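Side-chain contact in major capsid protein (Paramecium bursaria Chlorella virus 1, PDB 5TIP), which self-assembles as trimers into the large icosahedral capsid of the virus, forming the bulk of its glycoprotein shell: residues 94-99 against 104-109. Residues are numbered along the deposited sequence; the frame is centred on the assembly and turned at random.
Sequences DVELEI and IDKHYN
K106 rises from the face it shares with D94, E96 and Y108 and slants from E96 towards D94. Its CB sits beside the carbonyl O of V95, and CG comes closer to that same oxygen, 3.7 Å from V95 O. CG and CD also brush CB of E96, and CE reaches the carboxylate of D94, 3.9 Å from OD1. With CG anti to the backbone N (chi1 179°) and every later torsion extended, the chain carries CE past the carboxylate, and NZ beyond it lies 4.4 Å from D94 OD1, too far for a salt bridge. Both acids have closer partners: D94 OD1 is hydrogen-bonded to T177 on the next strand, and E96 pairs with R103. The CB of D94 meets Y108 CD2 obliquely to the ring. Strands 92-99 and 102-108 form a hairpin at the edge of a four-stranded antiparallel sheet of the first jelly roll, in the double jelly-roll fold of this capsid protein family. V95 and H107 form a hydrogen-bonded pair with two backbone bonds, the one from H107 N to V95 O being nearly straight at 169°. I104 and D105 both face L97 in a classic beta bulge: I104 N gives a 2.7 Å bond to L97 O, while L97 N bonds to D105 O. I104 lays its CG1 on I99 CG1, 3.6 Å away, and its CB against L97 CD2; F153 packs on both L97 and I104. D105 starts on the face of L97 and H107, but its carboxylate leads off from the partner strand, and OD2 accepts H107 NE2 at 2.8 Å from above the carboxylate plane. Its OD1 takes K106 N and L230 N, two further bonds that restrain the carboxylate, while W111 meets the H107 ring edge-to-face.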
ATOM      1  N   ASP A  94       8.567  26.890   8.450  1.00 28.97           N
ATOM      2  CA  ASP A  94       7.693  27.257   7.346  1.00 31.09           C
ATOM      3  C   ASP A  94       8.538  27.477   6.101  1.00 30.49           C
ATOM      4  O   ASP A  94       9.717  27.833   6.189  1.00 33.09           O
ATOM      5  CB  ASP A  94       6.851  28.503   7.662  1.00 33.86           C
ATOM      6  CG  ASP A  94       7.692  29.710   8.043  1.00 39.54           C
ATOM      7  OD1 ASP A  94       8.340  30.297   7.152  1.00 42.25           O
ATOM      8  OD2 ASP A  94       7.688  30.081   9.237  1.00 41.19           O
ATOM      9  N   VAL A  95       7.921  27.256   4.943  1.00 27.26           N
ATOM     10  CA  VAL A  95       8.575  27.437   3.653  1.00 24.37           C
ATOM     11  C   VAL A  95       7.590  28.119   2.713  1.00 23.04           C
ATOM     12  O   VAL A  95       6.425  27.718   2.624  1.00 22.88           O
ATOM     13  CB  VAL A  95       9.073  26.098   3.067  1.00 24.95           C
ATOM     14  CG1 VAL A  95       7.977  25.044   3.112  1.00 26.50           C
ATOM     15  CG2 VAL A  95       9.592  26.290   1.649  1.00 25.18           C
ATOM     16  N   GLU A  96       8.050  29.170   2.039  1.00 25.63           N
ATOM     17  CA  GLU A  96       7.217  30.001   1.181  1.00 24.68           C
ATOM     18  C   GLU A  96       7.726  29.936  -0.251  1.00 25.91           C
ATOM     19  O   GLU A  96       8.928  30.093  -0.493  1.00 30.46           O
ATOM     20  CB  GLU A  96       7.214  31.450   1.674  1.00 28.30           C
ATOM     21  CG  GLU A  96       6.368  32.398   0.847  1.00 30.28           C
ATOM     22  CD  GLU A  96       6.493  33.832   1.317  1.00 32.97           C
ATOM     23  OE1 GLU A  96       7.300  34.086   2.236  1.00 35.37           O
ATOM     24  OE2 GLU A  96       5.793  34.706   0.767  1.00 36.37           O
ATOM     25  N   LEU A  97       6.816  29.702  -1.193  1.00 23.39           N
ATOM     26  CA  LEU A  97       7.137  29.679  -2.614  1.00 24.34           C
ATOM     27  C   LEU A  97       6.751  31.014  -3.240  1.00 24.54           C
ATOM     28  O   LEU A  97       5.624  31.485  -3.062  1.00 29.30           O
ATOM     29  CB  LEU A  97       6.413  28.532  -3.320  1.00 22.84           C
ATOM     30  CG  LEU A  97       6.571  28.505  -4.841  1.00 25.00           C
ATOM     31  CD1 LEU A  97       8.010  28.189  -5.220  1.00 23.94           C
ATOM     32  CD2 LEU A  97       5.612  27.508  -5.469  1.00 23.27           C
ATOM     33  N   GLU A  98       7.685  31.617  -3.974  1.00 24.84           N
ATOM     34  CA  GLU A  98       7.501  32.944  -4.550  1.00 28.00           C
ATOM     35  C   GLU A  98       7.926  32.946  -6.011  1.00 27.80           C
ATOM     36  O   GLU A  98       9.014  32.466  -6.342  1.00 29.29           O
ATOM     37  CB  GLU A  98       8.308  33.986  -3.768  1.00 34.32           C
ATOM     38  CG  GLU A  98       8.205  35.397  -4.312  1.00 41.01           C
ATOM     39  CD  GLU A  98       9.132  36.361  -3.596  1.00 45.91           C
ATOM     40  OE1 GLU A  98       8.831  36.735  -2.442  1.00 48.58           O
ATOM     41  OE2 GLU A  98      10.167  36.738  -4.186  1.00 47.01           O
ATOM     42  N   ILE A  99       7.072  33.491  -6.876  1.00 26.37           N
ATOM     43  CA  ILE A  99       7.366  33.658  -8.297  1.00 29.85           C
ATOM     44  C   ILE A  99       7.200  35.130  -8.645  1.00 34.28           C
ATOM     45  O   ILE A  99       6.099  35.682  -8.521  1.00 35.46           O
ATOM     46  CB  ILE A  99       6.465  32.788  -9.187  1.00 29.49           C
ATOM     47  CG1 ILE A  99       6.689  31.302  -8.906  1.00 30.13           C
ATOM     48  CG2 ILE A  99       6.708  33.103 -10.657  1.00 28.06           C
ATOM     49  CD1 ILE A  99       5.797  30.390  -9.725  1.00 30.14           C
ATOM     50  N   ILE A 104       3.195  32.202  -4.128  1.00 26.38           N
ATOM     51  CA  ILE A 104       2.354  31.195  -4.767  1.00 22.89           C
ATOM     52  C   ILE A 104       1.742  30.256  -3.737  1.00 23.42           C
ATOM     53  O   ILE A 104       0.572  29.883  -3.844  1.00 23.84           O
ATOM     54  CB  ILE A 104       3.177  30.424  -5.816  1.00 23.03           C
ATOM     55  CG1 ILE A 104       3.839  31.403  -6.785  1.00 20.71           C
ATOM     56  CG2 ILE A 104       2.301  29.442  -6.570  1.00 25.68           C
ATOM     57  CD1 ILE A 104       2.860  32.283  -7.528  1.00 22.81           C
ATOM     58  N   ASP A 105       2.518  29.874  -2.728  1.00 24.07           N
ATOM     59  CA  ASP A 105       2.039  28.989  -1.676  1.00 25.56           C
ATOM     60  C   ASP A 105       2.979  29.121  -0.489  1.00 25.84           C
ATOM     61  O   ASP A 105       4.126  29.555  -0.631  1.00 26.87           O
ATOM     62  CB  ASP A 105       1.966  27.537  -2.161  1.00 29.46           C
ATOM     63  CG  ASP A 105       1.017  26.694  -1.336  1.00 35.08           C
ATOM     64  OD1 ASP A 105       0.374  27.245  -0.418  1.00 37.67           O
ATOM     65  OD2 ASP A 105       0.915  25.478  -1.608  1.00 36.62           O
ATOM     66  N   LYS A 106       2.483  28.745   0.687  1.00 24.66           N
ATOM     67  CA  LYS A 106       3.306  28.768   1.889  1.00 24.35           C
ATOM     68  C   LYS A 106       2.853  27.651   2.815  1.00 22.85           C
ATOM     69  O   LYS A 106       1.661  27.532   3.110  1.00 25.65           O
ATOM     70  CB  LYS A 106       3.223  30.122   2.602  1.00 26.25           C
ATOM     71  CG  LYS A 106       4.048  30.191   3.877  1.00 28.56           C
ATOM     72  CD  LYS A 106       4.079  31.598   4.452  1.00 30.38           C
ATOM     73  CE  LYS A 106       4.961  31.666   5.690  1.00 30.75           C
ATOM     74  NZ  LYS A 106       5.081  33.054   6.217  1.00 32.00           N
ATOM     75  N   HIS A 107       3.806  26.843   3.270  1.00 25.99           N
ATOM     76  CA  HIS A 107       3.532  25.696   4.117  1.00 24.44           C
ATOM     77  C   HIS A 107       4.181  25.877   5.484  1.00 23.37           C
ATOM     78  O   HIS A 107       5.059  26.722   5.673  1.00 23.96           O
ATOM     79  CB  HIS A 107       4.035  24.410   3.456  1.00 21.02           C
ATOM     80  CG  HIS A 107       3.310  24.063   2.192  1.00 21.20           C
ATOM     81  ND1 HIS A 107       3.658  22.987   1.407  1.00 21.40           N
ATOM     82  CD2 HIS A 107       2.255  24.651   1.579  1.00 22.05           C
ATOM     83  CE1 HIS A 107       2.851  22.926   0.362  1.00 21.06           C
ATOM     84  NE2 HIS A 107       1.991  23.925   0.443  1.00 21.41           N
ATOM     85  N   TYR A 108       3.731  25.070   6.442  1.00 22.92           N
ATOM     86  CA  TYR A 108       4.210  25.133   7.814  1.00 24.15           C
ATOM     87  C   TYR A 108       4.527  23.721   8.290  1.00 25.08           C
ATOM     88  O   TYR A 108       4.032  22.738   7.737  1.00 30.84           O
ATOM     89  CB  TYR A 108       3.172  25.789   8.736  1.00 24.25           C
ATOM     90  CG  TYR A 108       2.649  27.111   8.211  1.00 24.88           C
ATOM     91  CD1 TYR A 108       1.576  27.152   7.331  1.00 26.14           C
ATOM     92  CD2 TYR A 108       3.235  28.312   8.586  1.00 24.57           C
ATOM     93  CE1 TYR A 108       1.096  28.352   6.841  1.00 27.73           C
ATOM     94  CE2 TYR A 108       2.760  29.519   8.101  1.00 27.60           C
ATOM     95  CZ  TYR A 108       1.691  29.531   7.229  1.00 29.36           C
ATOM     96  OH  TYR A 108       1.211  30.726   6.741  1.00 33.12           O
ATOM     97  N   ASN A 109       5.363  23.625   9.330  1.00 24.22           N
ATOM     98  CA  ASN A 109       5.764  22.307   9.815  1.00 23.97           C
ATOM     99  C   ASN A 109       4.575  21.519  10.353  1.00 26.42           C
ATOM    100  O   ASN A 109       4.536  20.291  10.218  1.00 31.24           O
ATOM    101  CB  ASN A 109       6.856  22.426  10.881  1.00 20.07           C
ATOM    102  CG  ASN A 109       6.453  23.302  12.045  1.00 28.45           C
ATOM    103  OD1 ASN A 109       5.344  23.828  12.089  1.00 34.78           O
ATOM    104  ND2 ASN A 109       7.356  23.454  13.006  1.00 27.46           N
TER